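Mitogen-activated protein kinase kinase kinase 7 interacting protein 1 (Anopheles gambiae, PDB 2IRM) probably acts as an adapter that binds the TAK1 kinase and triggers its autophosphorylation and activation, and has a PP2C-type phosphatase fold. Local coordinates at residues A[9-22]-A[33-45]. Sequence-based numbering, arbitrary orientation.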
loop_
_atom_site.group_PDB
_atom_site.type_symbol
_atom_site.label_atom_id
_atom_site.label_comp_id
_atom_site.label_asym_id
_atom_site.label_seq_id
_atom_site.Cartn_x
_atom_site.Cartn_y
_atom_site.Cartn_z
ATOM N N LEU A 9 11.287 -13.143 -12.502
ATOM C CA LEU A 9 10.630 -12.649 -13.727
ATOM C C LEU A 9 11.367 -11.467 -14.341
ATOM O O LEU A 9 11.875 -10.611 -13.615
ATOM C CB LEU A 9 9.182 -12.241 -13.448
ATOM C CG LEU A 9 8.265 -13.274 -12.802
ATOM C CD1 LEU A 9 6.871 -12.712 -12.681
ATOM C CD2 LEU A 9 8.240 -14.567 -13.596
ATOM N N LYS A 10 11.406 -11.415 -15.670
ATOM C CA LYS A 10 12.119 -10.352 -16.380
ATOM C C LYS A 10 11.744 -8.962 -15.867
ATOM O O LYS A 10 10.602 -8.733 -15.465
ATOM C CB LYS A 10 11.871 -10.440 -17.884
ATOM C CG LYS A 10 13.019 -9.868 -18.700
ATOM C CD LYS A 10 12.741 -9.885 -20.187
ATOM C CE LYS A 10 12.045 -8.614 -20.646
ATOM N NZ LYS A 10 12.029 -8.530 -22.134
ATOM N N VAL A 11 12.710 -8.044 -15.878
ATOM C CA VAL A 11 12.520 -6.701 -15.311
ATOM C C VAL A 11 12.255 -5.613 -16.348
ATOM O O VAL A 11 12.820 -5.629 -17.452
ATOM C CB VAL A 11 13.694 -6.271 -14.392
ATOM C CG1 VAL A 11 13.494 -6.833 -12.994
ATOM C CG2 VAL A 11 15.067 -6.685 -14.990
ATOM N N CYS A 12 11.388 -4.674 -15.972
ATOM C CA CYS A 12 10.944 -3.605 -16.865
ATOM C C CYS A 12 11.949 -2.467 -16.928
ATOM O O CYS A 12 12.123 -1.723 -15.959
ATOM C CB CYS A 12 9.562 -3.081 -16.448
ATOM S SG CYS A 12 8.827 -1.882 -17.595
ATOM N N ASN A 13 12.607 -2.344 -18.079
ATOM C CA ASN A 13 13.544 -1.246 -18.347
ATOM C C ASN A 13 12.854 0.115 -18.555
ATOM O O ASN A 13 13.519 1.125 -18.805
ATOM C CB ASN A 13 14.457 -1.589 -19.534
ATOM C CG ASN A 13 13.741 -2.401 -20.608
ATOM O OD1 ASN A 13 12.509 -2.504 -20.619
ATOM N ND2 ASN A 13 14.515 -2.991 -21.514
ATOM N N GLN A 14 11.526 0.129 -18.447
ATOM C CA GLN A 14 10.755 1.362 -18.519
ATOM C C GLN A 14 10.182 1.781 -17.153
ATOM O O GLN A 14 9.235 2.573 -17.080
ATOM C CB GLN A 14 9.651 1.234 -19.567
ATOM C CG GLN A 14 10.090 1.632 -20.967
ATOM C CD GLN A 14 9.231 1.007 -22.054
ATOM O OE1 GLN A 14 8.106 0.565 -21.803
ATOM N NE2 GLN A 14 9.763 0.960 -23.271
ATOM N N THR A 15 10.795 1.272 -16.081
ATOM C CA THR A 15 10.336 1.489 -14.706
ATOM C C THR A 15 11.502 1.799 -13.770
ATOM O O THR A 15 12.499 1.074 -13.747
ATOM C CB THR A 15 9.595 0.246 -14.183
ATOM O OG1 THR A 15 8.458 -0.004 -15.011
ATOM C CG2 THR A 15 9.133 0.439 -12.750
ATOM N N GLY A 16 11.367 2.872 -12.995
ATOM C CA GLY A 16 12.387 3.250 -12.020
ATOM C C GLY A 16 11.924 3.097 -10.580
ATOM O O GLY A 16 10.789 3.458 -10.246
ATOM N N VAL A 17 12.809 2.580 -9.726
ATOM C CA VAL A 17 12.478 2.309 -8.323
ATOM C C VAL A 17 13.252 3.186 -7.346
ATOM O O VAL A 17 14.451 3.405 -7.503
ATOM C CB VAL A 17 12.733 0.835 -7.944
ATOM C CG1 VAL A 17 12.163 0.526 -6.562
ATOM C CG2 VAL A 17 12.115 -0.083 -8.970
ATOM N N GLY A 18 12.539 3.690 -6.345
ATOM C CA GLY A 18 13.144 4.331 -5.189
ATOM C C GLY A 18 12.653 3.625 -3.937
ATOM O O GLY A 18 11.479 3.273 -3.828
ATOM N N GLU A 19 13.561 3.403 -2.997
ATOM C CA GLU A 19 13.227 2.760 -1.741
ATOM C C GLU A 19 13.979 3.428 -0.618
ATOM O O GLU A 19 15.166 3.744 -0.747
ATOM C CB GLU A 19 13.645 1.294 -1.751
ATOM C CG GLU A 19 12.763 0.336 -2.539
ATOM C CD GLU A 19 13.354 -1.080 -2.590
ATOM O OE1 GLU A 19 14.597 -1.229 -2.542
ATOM O OE2 GLU A 19 12.570 -2.050 -2.676
ATOM N N ALA A 20 13.281 3.634 0.490
ATOM C CA ALA A 20 13.935 3.939 1.754
ATOM C C ALA A 20 13.353 3.038 2.835
ATOM O O ALA A 20 12.133 2.844 2.926
ATOM C CB ALA A 20 13.797 5.406 2.114
ATOM N N ILE A 21 14.255 2.481 3.632
ATOM C CA ILE A 21 13.938 1.475 4.628
ATOM C C ILE A 21 13.294 2.122 5.840
ATOM O O ILE A 21 13.621 3.250 6.187
ATOM C CB ILE A 21 15.223 0.678 5.008
ATOM C CG1 ILE A 21 15.006 -0.220 6.227
ATOM C CG2 ILE A 21 16.444 1.612 5.158
ATOM C CD1 ILE A 21 14.348 -1.534 5.900
ATOM N N ASN A 22 12.369 1.406 6.473
ATOM C CA ASN A 22 11.634 1.934 7.628
ATOM C C ASN A 22 12.563 2.434 8.730
ATOM O O ASN A 22 13.668 1.913 8.912
ATOM C CB ASN A 22 10.642 0.899 8.176
ATOM C CG ASN A 22 11.327 -0.284 8.833
ATOM O OD1 ASN A 22 11.834 -0.183 9.948
ATOM N ND2 ASN A 22 11.330 -1.417 8.150
ATOM N N GLU A 33 17.043 2.363 11.545
ATOM C CA GLU A 33 16.640 1.672 10.326
ATOM C C GLU A 33 16.394 0.211 10.644
ATOM O O GLU A 33 17.112 -0.375 11.458
ATOM C CB GLU A 33 17.738 1.752 9.263
ATOM C CG GLU A 33 17.761 3.033 8.449
ATOM C CD GLU A 33 18.770 2.990 7.304
ATOM O OE1 GLU A 33 19.809 2.296 7.425
ATOM O OE2 GLU A 33 18.521 3.662 6.276
ATOM N N GLY A 34 15.390 -0.371 9.994
ATOM C CA GLY A 34 15.143 -1.806 10.083
ATOM C C GLY A 34 16.114 -2.623 9.247
ATOM O O GLY A 34 17.115 -2.102 8.729
ATOM N N TYR A 35 15.815 -3.913 9.130
ATOM C CA TYR A 35 16.606 -4.849 8.334
ATOM C C TYR A 35 15.698 -5.391 7.241
ATOM O O TYR A 35 15.957 -5.238 6.044
ATOM C CB TYR A 35 17.104 -5.986 9.233
ATOM C CG TYR A 35 17.703 -7.181 8.523
ATOM C CD1 TYR A 35 18.834 -7.048 7.709
ATOM C CD2 TYR A 35 17.161 -8.457 8.691
ATOM C CE1 TYR A 35 19.399 -8.156 7.064
ATOM C CE2 TYR A 35 17.720 -9.571 8.051
ATOM C CZ TYR A 35 18.838 -9.412 7.241
ATOM O OH TYR A 35 19.392 -10.506 6.611
ATOM N N GLU A 36 14.623 -6.023 7.699
ATOM C CA GLU A 36 13.533 -6.497 6.877
ATOM C C GLU A 36 12.783 -5.316 6.278
ATOM O O GLU A 36 12.323 -4.441 7.012
ATOM C CB GLU A 36 12.570 -7.310 7.760
ATOM C CG GLU A 36 12.650 -7.012 9.298
ATOM C CD GLU A 36 11.947 -5.715 9.755
ATOM O OE1 GLU A 36 10.739 -5.528 9.445
ATOM O OE2 GLU A 36 12.597 -4.895 10.452
ATOM N N SER A 37 12.670 -5.267 4.952
ATOM C CA SER A 37 11.663 -4.396 4.339
ATOM C C SER A 37 10.334 -5.102 4.477
ATOM O O SER A 37 10.260 -6.330 4.377
ATOM C CB SER A 37 11.948 -4.122 2.861
ATOM O OG SER A 37 11.090 -3.110 2.355
ATOM N N ARG A 38 9.290 -4.329 4.736
ATOM C CA ARG A 38 7.941 -4.870 4.796
ATOM C C ARG A 38 7.205 -4.629 3.470
ATOM O O ARG A 38 6.132 -5.180 3.244
ATOM C CB ARG A 38 7.174 -4.261 5.975
ATOM C CG ARG A 38 7.715 -4.622 7.361
ATOM C CD ARG A 38 6.864 -5.709 8.008
ATOM N NE ARG A 38 7.248 -6.005 9.393
ATOM C CZ ARG A 38 6.826 -5.330 10.459
ATOM N NH1 ARG A 38 6.012 -4.290 10.322
ATOM N NH2 ARG A 38 7.222 -5.690 11.670
ATOM N N ASP A 39 7.787 -3.803 2.603
ATOM C CA ASP A 39 7.255 -3.566 1.268
ATOM C C ASP A 39 7.737 -4.614 0.258
ATOM O O ASP A 39 8.939 -4.888 0.137
ATOM C CB ASP A 39 7.664 -2.180 0.775
ATOM C CG ASP A 39 6.719 -1.071 1.228
ATOM O OD1 ASP A 39 5.683 -1.334 1.890
ATOM O OD2 ASP A 39 7.025 0.096 0.902
ATOM N N LYS A 40 6.795 -5.192 -0.480
ATOM C CA LYS A 40 7.130 -6.136 -1.547
ATOM C C LYS A 40 6.696 -5.596 -2.910
ATOM O O LYS A 40 5.568 -5.134 -3.079
ATOM C CB LYS A 40 6.537 -7.518 -1.262
ATOM C CG LYS A 40 7.164 -8.204 -0.043
ATOM C CD LYS A 40 8.564 -8.747 -0.358
ATOM C CE LYS A 40 9.449 -8.843 0.874
ATOM N NZ LYS A 40 10.897 -8.860 0.498
ATOM N N LYS A 41 7.620 -5.628 -3.863
ATOM C CA LYS A 41 7.423 -5.004 -5.166
ATOM C C LYS A 41 7.505 -6.020 -6.291
ATOM O O LYS A 41 8.115 -7.073 -6.145
ATOM C CB LYS A 41 8.448 -3.880 -5.398
ATOM C CG LYS A 41 9.736 -4.029 -4.598
ATOM C CD LYS A 41 10.989 -3.763 -5.433
ATOM C CE LYS A 41 12.175 -4.534 -4.863
ATOM N NZ LYS A 41 13.380 -4.429 -5.717
ATOM N N CYS A 42 6.854 -5.702 -7.399
ATOM C CA CYS A 42 7.054 -6.409 -8.646
ATOM C C CYS A 42 6.970 -5.425 -9.806
ATOM O O CYS A 42 6.188 -4.479 -9.780
ATOM C CB CYS A 42 6.048 -7.555 -8.807
ATOM S SG CYS A 42 5.460 -7.800 -10.507
ATOM N N LEU A 43 7.809 -5.650 -10.808
ATOM C CA LEU A 43 7.800 -4.901 -12.061
ATOM C C LEU A 43 8.085 -5.911 -13.171
ATOM O O LEU A 43 9.144 -5.915 -13.803
ATOM C CB LEU A 43 8.822 -3.761 -12.034
ATOM C CG LEU A 43 9.955 -3.738 -10.994
ATOM C CD1 LEU A 43 10.664 -5.098 -10.792
ATOM C CD2 LEU A 43 10.954 -2.669 -11.384
ATOM N N CYS A 44 7.093 -6.765 -13.388
ATOM C CA CYS A 44 7.259 -8.050 -14.041
ATOM C C CYS A 44 6.758 -7.979 -15.480
ATOM O O CYS A 44 5.695 -7.420 -15.736
ATOM C CB CYS A 44 6.445 -9.092 -13.252
ATOM S SG CYS A 44 6.736 -9.159 -11.401
ATOM N N ILE A 45 7.522 -8.527 -16.423
ATOM C CA ILE A 45 7.016 -8.723 -17.790
ATOM C C ILE A 45 6.728 -10.192 -17.988
ATOM O O ILE A 45 7.651 -11.002 -18.003
ATOM C CB ILE A 45 8.005 -8.270 -18.897
ATOM C CG1 ILE A 45 8.234 -6.763 -18.850
ATOM C CG2 ILE A 45 7.481 -8.632 -20.274
ATOM C CD1 ILE A 45 9.543 -6.384 -18.249
#
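L43 reaches from strand 39-45 across to strand 15-20. CD2 meets V17 CG2 at 3.7 Å and T15 CG2 beside it, both side chains crossing that of L43 at a slant, whereas CD1 lies alongside V11 CG1. The two strands run antiparallel, at 167°, yet their axes come no closer than 9.4 Å. They belong to the two opposed antiparallel sheets of the PP2C beta-sandwich, 15-20 pairing with 344-354 and 39-45 with 50-59, so side chains bridge them. Next along the strands, E19 and K41 meet almost at right angles. E19 has CG anti to its carbonyl carbon (chi1 -76°) and an extended chain, which carries OE2 to 3.3 Å from K41 CE; the salt bridge from OE2 to K41 NZ is long, at 3.9 Å.

Beyond both ends of strand 15-20 the backbones join directly. I45 N donates to K10 O (3.2 Å, 161° at the hydrogen), and C12 N bonds weakly to L43 O, bridging V11 with C44. Here I45 CD1 rests against C12 CB, and L9 CD1 packs on C44 CB beside the C42–C44 disulfide. At the other end G34 N donates to N22 O (3.1 Å), while I21, its CG1 anti to the backbone N, lays CD1 against E36 O. D347, from strand 344-354, accepts hydrogen bonds from N22 N and R38 N, tying both segments to the same side chain. The contact is therefore mainly apolar between the sheets, with directional bonding concentrated at its ends and a long E19–K41 charge pair that is probably weak.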